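Local coordinates for protein dally-like, isoform A (Drosophila melanogaster, PDB 6XTZ) that is a glypican-family heparan sulfate proteoglycan, probably at the cell surface, that binds Wnt and hedgehog proteins and shields the Wnt palmitoleate to allow signalling at a distance, at residues F155-N159 and T315-F319; Y203-L207 and M276-A280; N148-Q152 and V172-K177. The protein carries 5 engineered substitutions. The contacts are given in a common frame with arbitrary orientation. Numbering follows the deposited sequence.

In the fold
Interaction 2 lies near the middle of the elongated, all-helical core, its centre about 7 Å from that of the chain, and all its touching residues are buried; no hydrogen bond crosses it. Interactions 1 and 3, centred about 51 and 42 Å from the chain's centre, sit towards one end and are partly buried. Their centres are about 11 Å apart; both use helix 139-158, which meets helix 296-322 in interaction 1 and helix 169-176 in interaction 3. Phe155 and Val318 of the one touch Val172 and Met176 of the other, so the three helices share one apolar cluster. Interaction 3 adds a pair of Asn-Ser hydrogen bonds; interaction 1 rests mainly on aromatic and aliphatic contacts.

Interaction 1: F155-N159 and T315-F319; sequences FTVLN and TNRVF
The last turn of helix 139-158 faces a turn inside helix 296-322. Phe155, helical and closest in backbone to Thr315 (CA-CA 7.2 Å), points its CB toward the partner with chi1 t. Val318 CG1 lies over one face of its ring, 4.0 Å from the centroid and 29° off the normal, a CH-pi contact; at the ring edge, Phe155 CZ is 4.0 Å from Phe319 CE1. In the helical glypican core this joins helices 139-158 and 296-322 near one end of the rod, where Met176 of helix 169-176 also touches Phe155 and Val318. Leu158, t at chi1 and p at chi2, brings CD2 to 3.9 Å from Thr315 CB. Asn159 leaves the helix with phi/psi of -105/58°, its N only weakly hydrogen-bonded to Phe155 O at 3.4 Å. With chi1 m, its side chain ends against both Thr315, whose rotamer is t, and the ring of Phe319, m at chi1, which also meets Tyr162.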
loop_
_atom_site.group_PDB
_atom_site.type_symbol
_atom_site.label_atom_id
_atom_site.label_comp_id
_atom_site.label_asym_id
_atom_site.label_seq_id
_atom_site.Cartn_x
_atom_site.Cartn_y
_atom_site.Cartn_z
ATOM N N PHE A 155 18.326 5.503 42.805
ATOM C CA PHE A 155 18.129 6.103 44.119
ATOM C C PHE A 155 18.708 5.240 45.234
ATOM O O PHE A 155 19.141 5.774 46.262
ATOM C CB PHE A 155 16.639 6.352 44.354
ATOM C CG PHE A 155 16.292 6.679 45.778
ATOM C CD1 PHE A 155 16.544 7.938 46.297
ATOM C CD2 PHE A 155 15.700 5.729 46.594
ATOM C CE1 PHE A 155 16.221 8.240 47.607
ATOM C CE2 PHE A 155 15.374 6.025 47.902
ATOM C CZ PHE A 155 15.635 7.282 48.410
ATOM N N THR A 156 18.731 3.919 45.052
ATOM C CA THR A 156 19.271 3.040 46.084
ATOM C C THR A 156 20.783 3.179 46.198
ATOM O O THR A 156 21.319 3.364 47.296
ATOM C CB THR A 156 18.886 1.588 45.795
ATOM O OG1 THR A 156 19.013 1.326 44.390
ATOM C CG2 THR A 156 17.458 1.316 46.249
ATOM N N VAL A 157 21.493 3.094 45.070
ATOM C CA VAL A 157 22.949 3.110 45.121
ATOM C C VAL A 157 23.487 4.501 45.411
ATOM O O VAL A 157 24.607 4.637 45.917
ATOM C CB VAL A 157 23.535 2.552 43.816
ATOM C CG1 VAL A 157 23.137 1.111 43.664
ATOM C CG2 VAL A 157 23.066 3.376 42.625
ATOM N N LEU A 158 22.720 5.547 45.102
ATOM C CA LEU A 158 23.091 6.873 45.575
ATOM C C LEU A 158 23.095 6.915 47.097
ATOM O O LEU A 158 23.986 7.515 47.710
ATOM C CB LEU A 158 22.136 7.924 45.012
ATOM C CG LEU A 158 22.391 9.358 45.479
ATOM C CD1 LEU A 158 23.481 10.017 44.642
ATOM C CD2 LEU A 158 21.103 10.160 45.442
ATOM N N ASN A 159 22.118 6.263 47.721
ATOM C CA ASN A 159 22.008 6.216 49.178
ATOM C C ASN A 159 22.445 4.852 49.708
ATOM O O ASN A 159 21.693 4.135 50.371
ATOM C CB ASN A 159 20.582 6.543 49.610
ATOM C CG ASN A 159 20.171 7.950 49.238
ATOM O OD1 ASN A 159 20.883 8.645 48.513
ATOM N ND2 ASN A 159 19.012 8.378 49.726
ATOM N N THR A 315 17.160 13.393 46.336
ATOM C CA THR A 315 17.203 12.466 47.459
ATOM C C THR A 315 16.563 13.051 48.710
ATOM O O THR A 315 16.123 12.292 49.580
ATOM C CB THR A 315 18.646 12.047 47.755
ATOM O OG1 THR A 315 18.649 11.010 48.745
ATOM C CG2 THR A 315 19.459 13.227 48.267
ATOM N N ASN A 316 16.496 14.380 48.816
ATOM C CA ASN A 316 15.776 15.006 49.917
ATOM C C ASN A 316 14.279 15.073 49.644
ATOM O O ASN A 316 13.478 14.956 50.578
ATOM C CB ASN A 316 16.324 16.410 50.180
ATOM C CG ASN A 316 17.760 16.395 50.675
ATOM O OD1 ASN A 316 18.145 15.543 51.477
ATOM N ND2 ASN A 316 18.560 17.341 50.198
ATOM N N ARG A 317 13.886 15.252 48.381
ATOM C CA ARG A 317 12.466 15.302 48.050
ATOM C C ARG A 317 11.827 13.921 48.117
ATOM O O ARG A 317 10.617 13.809 48.347
ATOM C CB ARG A 317 12.274 15.920 46.663
ATOM C CG ARG A 317 10.831 16.239 46.310
ATOM C CD ARG A 317 10.742 17.000 44.996
ATOM N NE ARG A 317 9.361 17.200 44.570
ATOM C CZ ARG A 317 9.007 17.822 43.449
ATOM N NH1 ARG A 317 9.935 18.311 42.638
ATOM N NH2 ARG A 317 7.725 17.957 43.140
ATOM N N VAL A 318 12.617 12.862 47.924
ATOM C CA VAL A 318 12.085 11.508 48.050
ATOM C C VAL A 318 11.811 11.177 49.512
ATOM O O VAL A 318 10.786 10.567 49.842
ATOM C CB VAL A 318 13.045 10.494 47.403
ATOM C CG1 VAL A 318 12.610 9.072 47.715
ATOM C CG2 VAL A 318 13.106 10.709 45.900
ATOM N N PHE A 319 12.715 11.575 50.412
ATOM C CA PHE A 319 12.481 11.369 51.838
ATOM C C PHE A 319 11.221 12.085 52.305
ATOM O O PHE A 319 10.530 11.601 53.208
ATOM C CB PHE A 319 13.691 11.841 52.646
ATOM C CG PHE A 319 14.899 10.958 52.504
ATOM C CD1 PHE A 319 14.762 9.615 52.193
ATOM C CD2 PHE A 319 16.173 11.472 52.685
ATOM C CE1 PHE A 319 15.873 8.802 52.062
ATOM C CE2 PHE A 319 17.288 10.665 52.555
ATOM C CZ PHE A 319 17.136 9.328 52.244
#

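Interaction 2: Y203-L207 and M276-A280; sequences YGQAL and MDKVA
Two helices run nearly antiparallel: the axes of 203-207 and 276-280 make 158° between their N-to-C directions (signed crossing angle -158°) and approach to 10.9 Å. Both segments are regular helix, with Leu207 N bonded to Tyr203 O at 3.2 Å and Ala280 N to Met276 O at 2.9 Å. In register, Tyr203 lies opposite Val279, CA to CA 6.7 Å. The wide spacing is bridged by two long side chains. Tyr203, chi1 t and chi2 71°, reaches across to one turn of the partner helix: its CE1 is 3.4 Å from Met276 O, its CD1 3.6 Å from Val279 CG1, and its OH 3.4 Å from Ala280 CB, where the small side chain leaves room for the phenol. Met276, m at all three chi angles, reaches back beneath the ring. Its CE sits over one face, 3.9 Å from the Tyr203 centroid and 25° off the normal, while SD, 4.7 Å from that centroid, makes an oblique Met-aromatic contact. The methionine tip fills the hollow beside Ala206 and Leu207, with Ala206 CB 4.2 Å from Met276 SD and Leu207 CB 4.1 Å from Met276 CE. Within the glypican helical core, helix 441-455 adds Ile449 and Arg450 against Tyr203, helix 513-538 brings Leu533 against Ala206, Met276 and Val279, and helix 51-110 meets Tyr203 and Leu207 through Phe87, Leu80 and Ala84.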
loop_
_atom_site.group_PDB
_atom_site.type_symbol
_atom_site.label_atom_id
_atom_site.label_comp_id
_atom_site.label_asym_id
_atom_site.label_seq_id
_atom_site.Cartn_x
_atom_site.Cartn_y
_atom_site.Cartn_z
ATOM N N TYR A 203 4.813 1.053 8.422
ATOM C CA TYR A 203 5.311 1.054 7.050
ATOM C C TYR A 203 5.198 -0.334 6.427
ATOM O O TYR A 203 4.675 -0.492 5.317
ATOM C CB TYR A 203 6.760 1.538 7.043
ATOM C CG TYR A 203 7.332 1.878 5.685
ATOM C CD1 TYR A 203 6.913 3.007 4.995
ATOM C CD2 TYR A 203 8.322 1.089 5.111
ATOM C CE1 TYR A 203 7.447 3.328 3.762
ATOM C CE2 TYR A 203 8.861 1.402 3.879
ATOM C CZ TYR A 203 8.420 2.522 3.209
ATOM O OH TYR A 203 8.954 2.840 1.982
ATOM N N GLY A 204 5.675 -1.358 7.139
ATOM C CA GLY A 204 5.563 -2.717 6.636
ATOM C C GLY A 204 4.164 -3.288 6.701
ATOM O O GLY A 204 3.771 -4.068 5.827
ATOM N N GLN A 205 3.393 -2.922 7.725
ATOM C CA GLN A 205 2.039 -3.458 7.842
ATOM C C GLN A 205 1.115 -2.871 6.779
ATOM O O GLN A 205 0.298 -3.591 6.191
ATOM C CB GLN A 205 1.476 -3.194 9.238
ATOM C CG GLN A 205 2.155 -3.987 10.339
ATOM C CD GLN A 205 1.986 -5.482 10.174
ATOM O OE1 GLN A 205 0.970 -5.951 9.661
ATOM N NE2 GLN A 205 2.989 -6.241 10.601
ATOM N N ALA A 206 1.233 -1.567 6.519
ATOM C CA ALA A 206 0.422 -0.946 5.478
ATOM C C ALA A 206 0.783 -1.492 4.103
ATOM O O ALA A 206 -0.093 -1.663 3.248
ATOM C CB ALA A 206 0.584 0.574 5.515
ATOM N N LEU A 207 2.068 -1.768 3.870
ATOM C CA LEU A 207 2.469 -2.346 2.592
ATOM C C LEU A 207 1.898 -3.750 2.423
ATOM O O LEU A 207 1.518 -4.141 1.313
ATOM C CB LEU A 207 3.994 -2.365 2.478
ATOM C CG LEU A 207 4.560 -2.968 1.188
ATOM C CD1 LEU A 207 4.072 -2.197 -0.032
ATOM C CD2 LEU A 207 6.078 -3.008 1.230
ATOM N N MET A 276 2.644 6.616 2.225
ATOM C CA MET A 276 3.821 5.755 2.308
ATOM C C MET A 276 5.099 6.540 2.054
ATOM O O MET A 276 6.124 6.297 2.700
ATOM C CB MET A 276 3.703 4.600 1.314
ATOM C CG MET A 276 2.768 3.499 1.758
ATOM S SD MET A 276 3.451 2.473 3.071
ATOM C CE MET A 276 4.765 1.636 2.192
ATOM N N ASP A 277 5.064 7.478 1.104
ATOM C CA ASP A 277 6.250 8.276 0.818
ATOM C C ASP A 277 6.587 9.206 1.976
ATOM O O ASP A 277 7.763 9.514 2.201
ATOM C CB ASP A 277 6.049 9.073 -0.469
ATOM C CG ASP A 277 7.335 9.692 -0.979
ATOM O OD1 ASP A 277 8.192 8.947 -1.497
ATOM O OD2 ASP A 277 7.490 10.926 -0.864
ATOM N N LYS A 278 5.575 9.657 2.720
ATOM C CA LYS A 278 5.830 10.495 3.887
ATOM C C LYS A 278 6.466 9.692 5.014
ATOM O O LYS A 278 7.405 10.163 5.666
ATOM C CB LYS A 278 4.533 11.149 4.361
ATOM C CG LYS A 278 4.110 12.364 3.556
ATOM C CD LYS A 278 2.998 13.122 4.267
ATOM C CE LYS A 278 2.735 14.471 3.616
ATOM N NZ LYS A 278 1.723 15.263 4.368
ATOM N N VAL A 279 5.967 8.479 5.262
ATOM C CA VAL A 279 6.551 7.638 6.302
ATOM C C VAL A 279 7.960 7.210 5.911
ATOM O O VAL A 279 8.872 7.195 6.745
ATOM C CB VAL A 279 5.641 6.430 6.583
ATOM C CG1 VAL A 279 6.313 5.470 7.552
ATOM C CG2 VAL A 279 4.304 6.898 7.135
ATOM N N ALA A 280 8.162 6.866 4.635
ATOM C CA ALA A 280 9.504 6.541 4.161
ATOM C C ALA A 280 10.456 7.716 4.335
ATOM O O ALA A 280 11.654 7.515 4.569
ATOM C CB ALA A 280 9.456 6.111 2.694
#

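Interaction 3: N148-Q152 and V172-K177; sequences NTLYQ and VSEHMK
Helix 139-158 and the short helix 169-176 cross steeply, their local axes 9.2 Å apart at a signed angle of 119°. Residues 148-152 and 172-176 are helical, with Gln152 N hydrogen-bonded to Asn148 O at 3.0 Å and Met176 N to Val172 O at 2.8 Å. Asn148 lies nearest Met176 (CA-CA 6.3 Å) and Gln152 nearest Ser173 (6.4 Å). Asn148, chi1 t, is the polar hub. Its OD1 accepts from Ser173 OG at 2.8 Å, and its ND2 donates to Ser173 O at 3.0 Å, so one amide engages both the hydroxyl and the carbonyl of a single serine. Gln152 (chi1 m, chi2 t), one turn later, adds a second donor, NE2 to Asn148 OD1 at 2.7 Å. Lys177 NZ forms a salt bridge with Glu174 OE2 at 3.5 Å. The other half is apolar: Tyr151 and Met176, both chi1 m, pack with Tyr151 CB 3.6 Å from Met176 CG, and Met176 SD makes an oblique Met-aromatic contact 5.3 Å from the Tyr151 centroid. Tyr151 also meets Phe182 edge-to-face. The Tyr151 side chain lies about 10 Å from the bound O-palmitoleoyl serine. This is a helix-helix crossing of the glypican core, close to the lipid site yet outside its lining.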
loop_
_atom_site.group_PDB
_atom_site.type_symbol
_atom_site.label_atom_id
_atom_site.label_comp_id
_atom_site.label_asym_id
_atom_site.label_seq_id
_atom_site.Cartn_x
_atom_site.Cartn_y
_atom_site.Cartn_z
ATOM N N ASN A 148 11.337 4.413 35.124
ATOM C CA ASN A 148 10.926 4.408 36.525
ATOM C C ASN A 148 11.719 3.379 37.321
ATOM O O ASN A 148 12.154 3.654 38.445
ATOM C CB ASN A 148 9.427 4.133 36.637
ATOM C CG ASN A 148 8.939 4.141 38.073
ATOM O OD1 ASN A 148 8.941 3.111 38.748
ATOM N ND2 ASN A 148 8.517 5.306 38.547
ATOM N N THR A 149 11.914 2.187 36.752
ATOM C CA THR A 149 12.755 1.185 37.399
ATOM C C THR A 149 14.190 1.679 37.523
ATOM O O THR A 149 14.838 1.475 38.557
ATOM C CB THR A 149 12.700 -0.129 36.620
ATOM O OG1 THR A 149 11.351 -0.611 36.593
ATOM C CG2 THR A 149 13.590 -1.177 37.266
ATOM N N LEU A 150 14.702 2.343 36.484
ATOM C CA LEU A 150 16.030 2.941 36.571
ATOM C C LEU A 150 16.067 4.051 37.615
ATOM O O LEU A 150 17.072 4.220 38.315
ATOM C CB LEU A 150 16.459 3.474 35.204
ATOM C CG LEU A 150 17.353 2.577 34.344
ATOM C CD1 LEU A 150 16.769 1.182 34.213
ATOM C CD2 LEU A 150 17.568 3.199 32.974
ATOM N N TYR A 151 14.982 4.822 37.729
ATOM C CA TYR A 151 14.921 5.864 38.749
ATOM C C TYR A 151 15.021 5.270 40.147
ATOM O O TYR A 151 15.662 5.847 41.033
ATOM C CB TYR A 151 13.628 6.671 38.608
ATOM C CG TYR A 151 13.525 7.505 37.348
ATOM C CD1 TYR A 151 14.644 7.784 36.574
ATOM C CD2 TYR A 151 12.301 8.019 36.936
ATOM C CE1 TYR A 151 14.546 8.548 35.424
ATOM C CE2 TYR A 151 12.193 8.782 35.791
ATOM C CZ TYR A 151 13.317 9.044 35.038
ATOM O OH TYR A 151 13.210 9.805 33.895
ATOM N N GLN A 152 14.392 4.112 40.364
ATOM C CA GLN A 152 14.428 3.478 41.677
ATOM C C GLN A 152 15.818 2.942 41.990
ATOM O O GLN A 152 16.349 3.163 43.085
ATOM C CB GLN A 152 13.392 2.357 41.744
ATOM C CG GLN A 152 11.963 2.815 41.517
ATOM C CD GLN A 152 10.969 1.674 41.593
ATOM O OE1 GLN A 152 10.981 0.888 42.540
ATOM N NE2 GLN A 152 10.107 1.574 40.590
ATOM N N VAL A 172 8.727 5.221 46.526
ATOM C CA VAL A 172 9.769 5.722 45.634
ATOM C C VAL A 172 9.315 5.619 44.185
ATOM O O VAL A 172 9.527 6.539 43.386
ATOM C CB VAL A 172 11.090 4.964 45.868
ATOM C CG1 VAL A 172 12.182 5.502 44.955
ATOM C CG2 VAL A 172 11.508 5.063 47.325
ATOM N N SER A 173 8.673 4.506 43.825
ATOM C CA SER A 173 8.173 4.344 42.463
ATOM C C SER A 173 7.106 5.383 42.145
ATOM O O SER A 173 7.127 6.006 41.077
ATOM C CB SER A 173 7.625 2.930 42.270
ATOM O OG SER A 173 7.172 2.735 40.941
ATOM N N GLU A 174 6.161 5.587 43.067
ATOM C CA GLU A 174 5.110 6.573 42.844
ATOM C C GLU A 174 5.663 7.990 42.795
ATOM O O GLU A 174 5.153 8.827 42.041
ATOM C CB GLU A 174 4.040 6.458 43.931
ATOM C CG GLU A 174 3.015 5.363 43.682
ATOM C CD GLU A 174 2.059 5.706 42.553
ATOM O OE1 GLU A 174 1.919 6.904 42.232
ATOM O OE2 GLU A 174 1.450 4.774 41.986
ATOM N N HIS A 175 6.701 8.280 43.581
ATOM C CA HIS A 175 7.271 9.621 43.583
ATOM C C HIS A 175 8.203 9.849 42.400
ATOM O O HIS A 175 8.325 10.983 41.927
ATOM C CB HIS A 175 8.007 9.878 44.899
ATOM C CG HIS A 175 7.094 10.074 46.070
ATOM N ND1 HIS A 175 7.506 10.668 47.245
ATOM C CD2 HIS A 175 5.790 9.759 46.246
ATOM C CE1 HIS A 175 6.494 10.708 48.093
ATOM N NE2 HIS A 175 5.441 10.163 47.512
ATOM N N MET A 176 8.859 8.797 41.905
ATOM C CA MET A 176 9.697 8.936 40.721
ATOM C C MET A 176 8.888 9.145 39.448
ATOM O O MET A 176 9.475 9.486 38.414
ATOM C CB MET A 176 10.598 7.711 40.560
ATOM C CG MET A 176 11.758 7.658 41.541
ATOM S SD MET A 176 12.869 9.069 41.386
ATOM C CE MET A 176 14.065 8.691 42.663
ATOM N N LYS A 177 7.567 8.956 39.495
ATOM C CA LYS A 177 6.750 9.161 38.304
ATOM C C LYS A 177 6.679 10.635 37.924
ATOM O O LYS A 177 6.638 10.971 36.736
ATOM C CB LYS A 177 5.345 8.596 38.524
ATOM C CG LYS A 177 5.291 7.080 38.608
ATOM C CD LYS A 177 3.855 6.581 38.660
ATOM C CE LYS A 177 3.795 5.063 38.624
ATOM N NZ LYS A 177 2.392 4.564 38.595
#